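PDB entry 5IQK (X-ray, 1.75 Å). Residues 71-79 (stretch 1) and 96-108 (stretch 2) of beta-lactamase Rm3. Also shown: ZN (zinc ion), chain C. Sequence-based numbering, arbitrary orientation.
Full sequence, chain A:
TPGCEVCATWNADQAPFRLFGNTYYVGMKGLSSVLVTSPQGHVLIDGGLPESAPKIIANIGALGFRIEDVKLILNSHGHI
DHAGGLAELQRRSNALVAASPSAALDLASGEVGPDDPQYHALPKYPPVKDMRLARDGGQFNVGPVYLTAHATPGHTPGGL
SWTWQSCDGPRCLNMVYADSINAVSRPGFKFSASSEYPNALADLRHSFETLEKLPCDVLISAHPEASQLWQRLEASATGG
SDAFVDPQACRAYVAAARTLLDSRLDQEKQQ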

# COMPACT_ATOMS: atom_id res chain seq x y z
N LYS A 71 2.34 15.73 6.48
CA LYS A 71 3.13 15.71 7.70
C LYS A 71 3.52 14.30 8.13
O LYS A 71 4.36 14.13 9.00
CB LYS A 71 2.37 16.43 8.81
CG LYS A 71 2.19 17.91 8.46
CD LYS A 71 1.76 18.78 9.62
CE LYS A 71 1.49 20.19 9.12
NZ LYS A 71 2.48 20.59 8.07
N LEU A 72 2.92 13.31 7.49
CA LEU A 72 3.27 11.91 7.75
C LEU A 72 3.09 11.09 6.49
O LEU A 72 2.08 11.20 5.82
CB LEU A 72 2.41 11.34 8.87
CG LEU A 72 2.62 9.88 9.29
CD1 LEU A 72 4.03 9.62 9.79
CD2 LEU A 72 1.59 9.48 10.32
N ILE A 73 4.09 10.26 6.19
CA ILE A 73 4.03 9.35 5.05
C ILE A 73 4.09 7.91 5.56
O ILE A 73 4.97 7.58 6.37
CB ILE A 73 5.20 9.59 4.07
CG1 ILE A 73 5.19 11.04 3.58
CG2 ILE A 73 5.15 8.58 2.92
CD1 ILE A 73 6.41 11.41 2.78
N LEU A 74 3.16 7.08 5.11
CA LEU A 74 3.10 5.68 5.54
C LEU A 74 3.51 4.75 4.41
O LEU A 74 3.26 5.02 3.25
CB LEU A 74 1.70 5.31 6.00
CG LEU A 74 1.12 6.31 7.01
CD1 LEU A 74 -0.29 5.92 7.41
CD2 LEU A 74 2.02 6.45 8.23
N ASN A 75 4.15 3.64 4.78
CA ASN A 75 4.57 2.64 3.82
C ASN A 75 3.79 1.33 4.01
O ASN A 75 3.42 0.99 5.14
CB ASN A 75 6.08 2.38 3.96
CG ASN A 75 6.55 1.21 3.11
OD1 ASN A 75 7.01 0.19 3.64
ND2 ASN A 75 6.42 1.33 1.80
N SER A 76 3.54 0.63 2.92
CA SER A 76 2.94 -0.70 2.99
C SER A 76 4.04 -1.76 3.06
O SER A 76 4.16 -2.48 4.05
CB SER A 76 2.03 -0.95 1.79
OG SER A 76 2.75 -0.74 0.58
N HIS A 77 4.87 -1.84 2.02
CA HIS A 77 6.06 -2.71 2.10
C HIS A 77 7.22 -2.18 1.26
O HIS A 77 7.07 -1.23 0.49
CB HIS A 77 5.72 -4.16 1.71
CG HIS A 77 5.34 -4.38 0.27
ND1 HIS A 77 4.07 -4.11 -0.21
CD2 HIS A 77 6.01 -4.95 -0.76
CE1 HIS A 77 4.00 -4.45 -1.49
NE2 HIS A 77 5.16 -4.96 -1.85
N GLY A 78 8.38 -2.81 1.42
CA GLY A 78 9.65 -2.25 0.98
C GLY A 78 10.05 -2.46 -0.47
O GLY A 78 11.16 -2.09 -0.87
N HIS A 79 9.19 -3.06 -1.27
CA HIS A 79 9.50 -3.21 -2.68
C HIS A 79 9.56 -1.86 -3.38
O HIS A 79 8.85 -0.93 -3.00
CB HIS A 79 8.48 -4.09 -3.38
CG HIS A 79 8.66 -5.55 -3.11
ND1 HIS A 79 7.63 -6.45 -3.22
CD2 HIS A 79 9.76 -6.28 -2.77
CE1 HIS A 79 8.07 -7.67 -2.96
NE2 HIS A 79 9.36 -7.59 -2.67
N LEU A 96 8.10 12.72 8.21
CA LEU A 96 8.64 11.42 8.60
C LEU A 96 7.93 10.30 7.86
O LEU A 96 6.77 10.44 7.49
CB LEU A 96 8.52 11.20 10.10
CG LEU A 96 9.45 12.08 10.92
CD1 LEU A 96 8.99 12.13 12.37
CD2 LEU A 96 10.87 11.54 10.81
N VAL A 97 8.64 9.19 7.65
CA VAL A 97 8.06 8.01 7.02
C VAL A 97 7.89 6.89 8.05
O VAL A 97 8.83 6.56 8.77
CB VAL A 97 8.93 7.50 5.84
CG1 VAL A 97 8.46 6.16 5.37
CG2 VAL A 97 8.92 8.50 4.69
N ALA A 98 6.70 6.31 8.12
CA ALA A 98 6.48 5.19 9.04
C ALA A 98 6.41 3.88 8.26
O ALA A 98 5.72 3.77 7.25
CB ALA A 98 5.21 5.40 9.85
N ALA A 99 7.15 2.89 8.74
CA ALA A 99 7.21 1.58 8.10
C ALA A 99 7.47 0.52 9.15
O ALA A 99 7.94 0.84 10.24
CB ALA A 99 8.28 1.55 7.04
N SER A 100 7.20 -0.73 8.81
CA SER A 100 7.47 -1.83 9.74
C SER A 100 8.97 -1.95 10.00
O SER A 100 9.78 -1.48 9.20
CB SER A 100 6.93 -3.15 9.19
OG SER A 100 7.69 -3.57 8.06
N PRO A 101 9.35 -2.58 11.11
CA PRO A 101 10.78 -2.79 11.38
C PRO A 101 11.46 -3.48 10.20
O PRO A 101 12.55 -3.07 9.80
CB PRO A 101 10.76 -3.68 12.62
CG PRO A 101 9.53 -3.24 13.34
CD PRO A 101 8.52 -2.95 12.27
N SER A 102 10.81 -4.46 9.61
CA SER A 102 11.41 -5.18 8.48
C SER A 102 11.46 -4.30 7.22
O SER A 102 12.50 -4.21 6.57
CB SER A 102 10.67 -6.48 8.20
OG SER A 102 11.16 -7.08 7.01
N ALA A 103 10.36 -3.65 6.86
CA ALA A 103 10.34 -2.79 5.68
C ALA A 103 11.33 -1.63 5.84
O ALA A 103 11.96 -1.20 4.87
CB ALA A 103 8.93 -2.26 5.41
N ALA A 104 11.48 -1.13 7.06
CA ALA A 104 12.35 0.02 7.30
C ALA A 104 13.80 -0.31 6.97
O ALA A 104 14.58 0.57 6.61
CB ALA A 104 12.24 0.48 8.74
N LEU A 105 14.16 -1.57 7.14
CA LEU A 105 15.50 -2.02 6.76
C LEU A 105 15.68 -1.88 5.25
O LEU A 105 16.72 -1.42 4.79
CB LEU A 105 15.75 -3.46 7.19
CG LEU A 105 15.85 -3.72 8.69
CD1 LEU A 105 15.95 -5.22 8.92
CD2 LEU A 105 17.04 -2.99 9.28
N ASP A 106 14.66 -2.29 4.48
CA ASP A 106 14.71 -2.11 3.03
C ASP A 106 14.80 -0.62 2.66
O ASP A 106 15.64 -0.23 1.84
CB ASP A 106 13.47 -2.70 2.34
CG ASP A 106 13.27 -4.17 2.62
OD1 ASP A 106 14.22 -4.84 3.06
OD2 ASP A 106 12.14 -4.66 2.38
N LEU A 107 13.93 0.19 3.26
CA LEU A 107 13.87 1.62 2.95
C LEU A 107 15.20 2.31 3.22
O LEU A 107 15.65 3.14 2.42
CB LEU A 107 12.76 2.30 3.74
CG LEU A 107 11.37 2.33 3.11
CD1 LEU A 107 10.86 0.93 2.72
CD2 LEU A 107 10.40 3.03 4.06
N ALA A 108 15.83 1.96 4.33
CA ALA A 108 17.08 2.59 4.76
C ALA A 108 18.24 2.31 3.80
O ALA A 108 19.14 3.15 3.65
CB ALA A 108 17.44 2.15 6.18
ZN ZN C . 5.63 -6.11 -3.50
O HOH W 1 5.99 -0.91 6.13
O HOH W 2 3.20 -5.94 -4.36
O HOH W 3 5.30 -5.45 -5.25

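The two stretches meet first as neighbouring strands and then as a loop against a helix. Strand 71-74 and strand 96-99 run parallel, with an angle of 32° between their directions. Their axes come within 4.7 Å. Three residues cover the most surface in this contact: Asn75, Ala98 and Gly78. They mark successive parts of it, from the strand pair to the helix.

Ala98 takes part in two of the three backbone bonds across the stretches. Both its backbone N and its O bond to stretch 1. Ala98 N donates to Ile73 O at 2.8 Å, and Ala98 O accepts from Asn75 N at 2.9 Å. One step earlier, Ile73 N donates to Leu96 O at 3.0 Å. This is the usual parallel pattern, in which one residue bonds to the two residues flanking its partner. Ile73 thus reaches Leu96 and Ala98, while Val97 lies opposite it. The carbonyl of Ile73 also receives a CA-H...O contact, with Val97 CA 3.2 Å from Ile73 O.

Side chains alternate between the two faces of the sheet. Ile73 and Val97 share one face, where Ile73 CB lies 3.9 Å from Val97 CG2. Leu72, Leu74 and Ala98 are on the other. The small methyl of Ala98 meets both leucines there: Ala98 CB is 3.7 Å from Leu74 CD2 and 4.4 Å from Leu72 CD1. These are apolar contacts between buried residues.

Asn75 carries the contact past the end of strand 71-74. Its backbone N makes the last of the three cross-stretch bonds, and its CA-to-CB bond points toward stretch 2. Asn75 CB packs 3.9 Å from Ala99 CB. Further out, Asn75 OD1 lies 3.6 Å from Ala103 CB, on the helix. The amide is held in place by polar bonds as well. Asn75 ND2 donates to His77 O at 2.9 Å, which ties the loop to itself. Water 1 lies within hydrogen-bonding reach of Asn75 OD1, 2.9 Å away, and accepts from Ser100 N at 2.9 Å, so it can link the stretches.

Ser100 caps the start of the helix. Its OG accepts from Ala103 N at 2.9 Å, satisfying an amide that has no earlier helical carbonyl to bond. The helix then presents Ala103, Asp106 and Leu107 to the loop.

Gly78 fits against these residues. Its CA is 3.7 Å from Asp106 OD2 and 3.8 Å from Leu107 CD1, and its N is 4.1 Å from Ala103 CB. There is no room for a side chain: a CB in the ideal position would be 2.4 Å from Asp106 OD2, a clash.

The histidines on either side of Gly78 bind zinc. His77 NE2 is 2.1 Å from ZN and His79 ND1 is 2.0 Å from it. Both CA-to-CB bonds point away from stretch 2. The loop packs its glycine against the helix, and the histidines beside it bind the metal.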